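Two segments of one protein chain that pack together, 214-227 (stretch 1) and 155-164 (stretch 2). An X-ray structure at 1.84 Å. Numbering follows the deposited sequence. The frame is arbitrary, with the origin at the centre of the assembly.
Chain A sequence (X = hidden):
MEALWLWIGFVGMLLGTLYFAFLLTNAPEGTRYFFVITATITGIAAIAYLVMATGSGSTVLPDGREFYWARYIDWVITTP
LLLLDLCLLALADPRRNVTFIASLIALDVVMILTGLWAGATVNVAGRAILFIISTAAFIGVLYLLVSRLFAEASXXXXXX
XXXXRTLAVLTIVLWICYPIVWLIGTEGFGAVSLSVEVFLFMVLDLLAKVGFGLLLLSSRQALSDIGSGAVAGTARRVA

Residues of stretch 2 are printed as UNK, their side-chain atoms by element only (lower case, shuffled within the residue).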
# COMPACT_ATOMS: atom_id res chain seq x y z
N LEU A 214 12.52 -0.19 1.96
CA LEU A 214 13.98 -0.26 1.83
C LEU A 214 14.53 0.98 1.14
O LEU A 214 15.52 1.56 1.59
CB LEU A 214 14.37 -1.51 1.05
CG LEU A 214 14.48 -2.80 1.85
CD1 LEU A 214 14.60 -4.00 0.92
CD2 LEU A 214 15.69 -2.72 2.78
N LEU A 215 13.90 1.39 0.04
CA LEU A 215 14.33 2.58 -0.68
C LEU A 215 14.18 3.83 0.17
O LEU A 215 15.07 4.68 0.20
CB LEU A 215 13.55 2.71 -1.98
CG LEU A 215 13.83 1.63 -3.02
CD1 LEU A 215 12.87 1.75 -4.20
CD2 LEU A 215 15.29 1.68 -3.47
N LEU A 216 13.06 3.95 0.88
CA LEU A 216 12.83 5.13 1.72
C LEU A 216 13.84 5.20 2.86
O LEU A 216 14.56 6.21 3.02
CB LEU A 216 11.40 5.10 2.28
CG LEU A 216 11.10 6.23 3.27
CD1 LEU A 216 11.29 7.58 2.61
CD2 LEU A 216 9.68 6.09 3.83
N LEU A 217 13.92 4.15 3.66
CA LEU A 217 14.70 4.19 4.89
C LEU A 217 16.20 4.10 4.65
O LEU A 217 16.97 4.42 5.56
CB LEU A 217 14.25 3.07 5.84
CG LEU A 217 12.77 3.16 6.20
CD1 LEU A 217 12.40 2.15 7.28
CD2 LEU A 217 12.39 4.57 6.62
N SER A 218 16.63 3.70 3.46
CA SER A 218 18.04 3.74 3.11
C SER A 218 18.48 5.11 2.57
O SER A 218 19.69 5.33 2.42
CB SER A 218 18.37 2.66 2.07
OG SER A 218 18.01 1.38 2.56
N SER A 219 17.54 6.01 2.28
CA SER A 219 17.85 7.34 1.76
C SER A 219 18.18 8.28 2.92
O SER A 219 17.47 9.24 3.22
CB SER A 219 16.70 7.89 0.93
OG SER A 219 16.40 7.06 -0.18
N ARG A 220 19.32 8.00 3.55
CA ARG A 220 19.68 8.71 4.78
C ARG A 220 19.95 10.18 4.53
O ARG A 220 19.66 11.01 5.40
CB ARG A 220 20.90 8.04 5.42
CG ARG A 220 20.70 6.56 5.72
CD ARG A 220 21.92 5.97 6.42
NE ARG A 220 22.28 6.76 7.60
CZ ARG A 220 21.65 6.70 8.76
NH1 ARG A 220 20.63 5.87 8.93
NH2 ARG A 220 22.04 7.47 9.77
N GLN A 221 20.52 10.53 3.38
CA GLN A 221 20.75 11.94 3.07
C GLN A 221 19.44 12.70 3.00
O GLN A 221 19.30 13.79 3.57
CB GLN A 221 21.51 12.07 1.75
CG GLN A 221 21.61 13.51 1.25
CD GLN A 221 22.07 13.59 -0.19
OE1 GLN A 221 22.21 12.56 -0.86
NE2 GLN A 221 22.29 14.80 -0.68
N ALA A 222 18.46 12.14 2.29
CA ALA A 222 17.15 12.77 2.19
C ALA A 222 16.50 12.90 3.56
O ALA A 222 15.99 13.96 3.93
CB ALA A 222 16.26 11.96 1.25
N LEU A 223 16.52 11.82 4.34
CA LEU A 223 15.97 11.85 5.69
C LEU A 223 16.63 12.94 6.52
O LEU A 223 15.95 13.80 7.10
CB LEU A 223 16.12 10.48 6.35
CG LEU A 223 15.33 9.39 5.61
CD1 LEU A 223 15.43 8.05 6.31
CD2 LEU A 223 13.88 9.80 5.42
N SER A 224 17.97 12.96 6.54
CA SER A 224 18.67 13.97 7.33
C SER A 224 18.35 15.38 6.83
O SER A 224 18.25 16.31 7.63
CB SER A 224 20.18 13.72 7.30
OG SER A 224 20.71 13.88 6.00
N ASP A 225 18.18 15.54 5.51
CA ASP A 225 17.72 16.82 4.97
C ASP A 225 16.42 17.25 5.63
O ASP A 225 16.26 18.41 6.04
CB ASP A 225 17.54 16.71 3.45
CG ASP A 225 18.84 16.87 2.69
OD1 ASP A 225 19.88 17.17 3.31
OD2 ASP A 225 18.82 16.70 1.45
N ILE A 226 15.47 16.32 5.74
CA ILE A 226 14.18 16.62 6.34
C ILE A 226 14.31 16.80 7.85
O ILE A 226 13.72 17.71 8.44
CB ILE A 226 13.16 15.52 5.98
CG1 ILE A 226 12.91 15.50 4.48
CG2 ILE A 226 11.84 15.72 6.74
CD1 ILE A 226 12.07 14.34 4.02
N GLY A 227 15.10 15.94 8.49
CA GLY A 227 15.27 16.04 9.93
C GLY A 227 15.93 17.33 10.36
O GLY A 227 15.57 17.91 11.39
N UNK A 155 10.28 21.44 -4.57
CA UNK A 155 10.79 22.53 -3.74
C UNK A 155 11.63 22.03 -2.57
O UNK A 155 12.19 22.85 -1.83
n UNK A 155 5.81 26.43 -2.25
c UNK A 155 6.04 25.15 -1.99
c UNK A 155 7.88 25.10 -3.64
n UNK A 155 7.01 24.50 -2.63
n UNK A 155 5.31 24.52 -1.08
c UNK A 155 9.63 23.38 -3.20
c UNK A 155 8.82 24.08 -4.26
N UNK A 156 11.71 20.73 -2.37
CA UNK A 156 12.53 20.16 -1.32
C UNK A 156 13.97 20.05 -1.81
O UNK A 156 14.29 20.42 -2.94
c UNK A 156 10.52 18.89 -0.45
n UNK A 156 9.97 18.24 1.84
c UNK A 156 10.44 19.33 0.99
c UNK A 156 11.97 18.80 -0.91
n UNK A 156 9.78 17.08 3.81
c UNK A 156 10.27 18.11 3.13
n UNK A 156 11.05 19.00 3.73
N UNK A 157 14.85 19.55 -0.95
CA UNK A 157 16.25 19.42 -1.33
C UNK A 157 16.38 18.41 -2.46
O UNK A 157 15.50 17.56 -2.64
c UNK A 157 17.10 18.99 -0.14
o UNK A 157 16.66 17.71 0.32
c UNK A 157 17.00 20.00 0.99
N UNK A 158 17.46 18.48 -3.25
CA UNK A 158 17.62 17.52 -4.35
C UNK A 158 17.51 16.06 -3.93
O UNK A 158 16.93 15.26 -4.67
c UNK A 158 18.51 19.52 -3.27
c UNK A 158 19.02 17.86 -4.88
c UNK A 158 19.17 19.31 -4.60
N UNK A 159 18.02 15.70 -2.75
CA UNK A 159 17.95 14.30 -2.33
C UNK A 159 16.52 13.90 -1.97
O UNK A 159 16.10 12.78 -2.26
c UNK A 159 18.86 14.05 -1.14
N UNK A 160 15.79 14.79 -1.31
CA UNK A 160 14.39 14.51 -1.00
C UNK A 160 13.58 14.40 -2.28
O UNK A 160 12.77 13.48 -2.45
c UNK A 160 12.32 15.44 0.09
c UNK A 160 13.83 15.60 -0.07
c UNK A 160 14.53 15.52 1.29
N UNK A 161 13.76 15.36 -3.20
CA UNK A 161 13.04 15.30 -4.47
C UNK A 161 13.33 14.00 -5.21
O UNK A 161 12.43 13.42 -5.83
c UNK A 161 13.42 16.51 -5.34
N UNK A 162 14.57 13.51 -5.12
CA UNK A 162 14.95 12.31 -5.86
C UNK A 162 14.30 11.06 -5.28
O UNK A 162 13.79 10.21 -6.03
c UNK A 162 16.48 12.18 -5.89
o UNK A 162 19.20 11.77 -6.32
c UNK A 162 18.48 10.80 -6.55
n UNK A 162 18.97 9.58 -6.77
c UNK A 162 16.97 10.93 -6.60
N UNK A 163 14.31 10.91 -3.95
CA UNK A 163 13.70 9.72 -3.37
C UNK A 163 12.18 9.79 -3.50
O UNK A 163 11.52 8.78 -3.75
c UNK A 163 13.55 8.19 -1.38
c UNK A 163 14.14 9.51 -1.91
c UNK A 163 13.92 6.97 -2.21
c UNK A 163 13.68 10.66 -1.04
N UNK A 164 11.61 10.99 -3.36
CA UNK A 164 10.18 11.10 -3.59
C UNK A 164 9.82 10.61 -4.98
O UNK A 164 8.90 9.80 -5.15
c UNK A 164 5.90 12.37 -3.41
c UNK A 164 7.23 12.31 -3.00
c UNK A 164 8.26 12.67 -3.86
c UNK A 164 9.69 12.54 -3.43
c UNK A 164 6.61 13.09 -5.58
c UNK A 164 5.60 12.75 -4.70
c UNK A 164 7.94 13.04 -5.16

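Position 155 carries three carbons, a nitrogen, and then a carbon bearing two more nitrogens, a guanidinium at the end of a long chain. It lies out of reach of stretch 1 and is Arg155.

Position 156 has the same atoms, but its CA-to-CB bond points toward stretch 1, and one face of its guanidinium is covered by CG1 of Ile226. This is Arg156; its NH2 comes to 3.6 Å from Ile226 CG1, a packing contact, while NE and NH2 find hydrogen bonds elsewhere in the structure.

At 157 the CB carries one oxygen and one carbon, the branched pattern of a small hydroxyl residue, and the oxygen sits close to the carboxylate of Asp225. The residue is Thr157. Its OG1 donates a short hydrogen bond to Asp225 OD2 (2.6 Å) and also accepts weakly from the backbone N of position 160 (3.5 Å), capping the helix that starts at the next residue.

Position 158 has three carbons closing a ring onto its own backbone nitrogen, with no contact to stretch 1. It is Pro158, in the first turn, where the lack of an amide hydrogen costs no helical bond.

Position 159 has a single side-chain carbon, its CB, 3.4 Å from Gln221 CD, 3.7 Å from Asp225 OD2 and 4.1 Å from Ala222 CB; this is Ala159.

Position 160 has three carbons forked at CB, touching Ala222, Asp225 and Ile226: Val160. Its CG2 packs 3.4 Å from Ala222 O and 3.6 Å from Ile226 CG1.

Position 161 again has one carbon, its CA-to-CB bond directed away from stretch 1, and is Ala161.

At 162 three carbons end in one oxygen and one nitrogen, a primary amide. The CA-to-CB bond points toward stretch 1, but the side chain stops short of contact with it; this is Gln162.

Four carbons at 163, forked at the first with one arm two carbons long, reach Leu215, Ser219 and Ala222. This is Ile163; its CD1 lies 3.2 Å from Ser219 OG, and its CG2 3.7 Å from Ala222 CB.

Position 164 holds one carbon and a six-carbon ring; its CA-to-CB bond points away from stretch 1, and it makes no contact there: Phe164.

The helices cross at 123°, their axes approaching to 8.0 Å. The backbones come closest where the CA atoms of Ala222 and Val160 are 4.6 Å apart, and there the CB atoms of Ala222 and Ala159 meet at 4.1 Å. Ile163 extends the apolar contact toward Leu215, while Val160 and Ile226 extend it the other way. Near the start of helix 158-164, the Thr157–Asp225 bond adds a polar tie, linking the cap to the neighbouring helix.

Stretch 2 155-164: RRTPAVAQIF
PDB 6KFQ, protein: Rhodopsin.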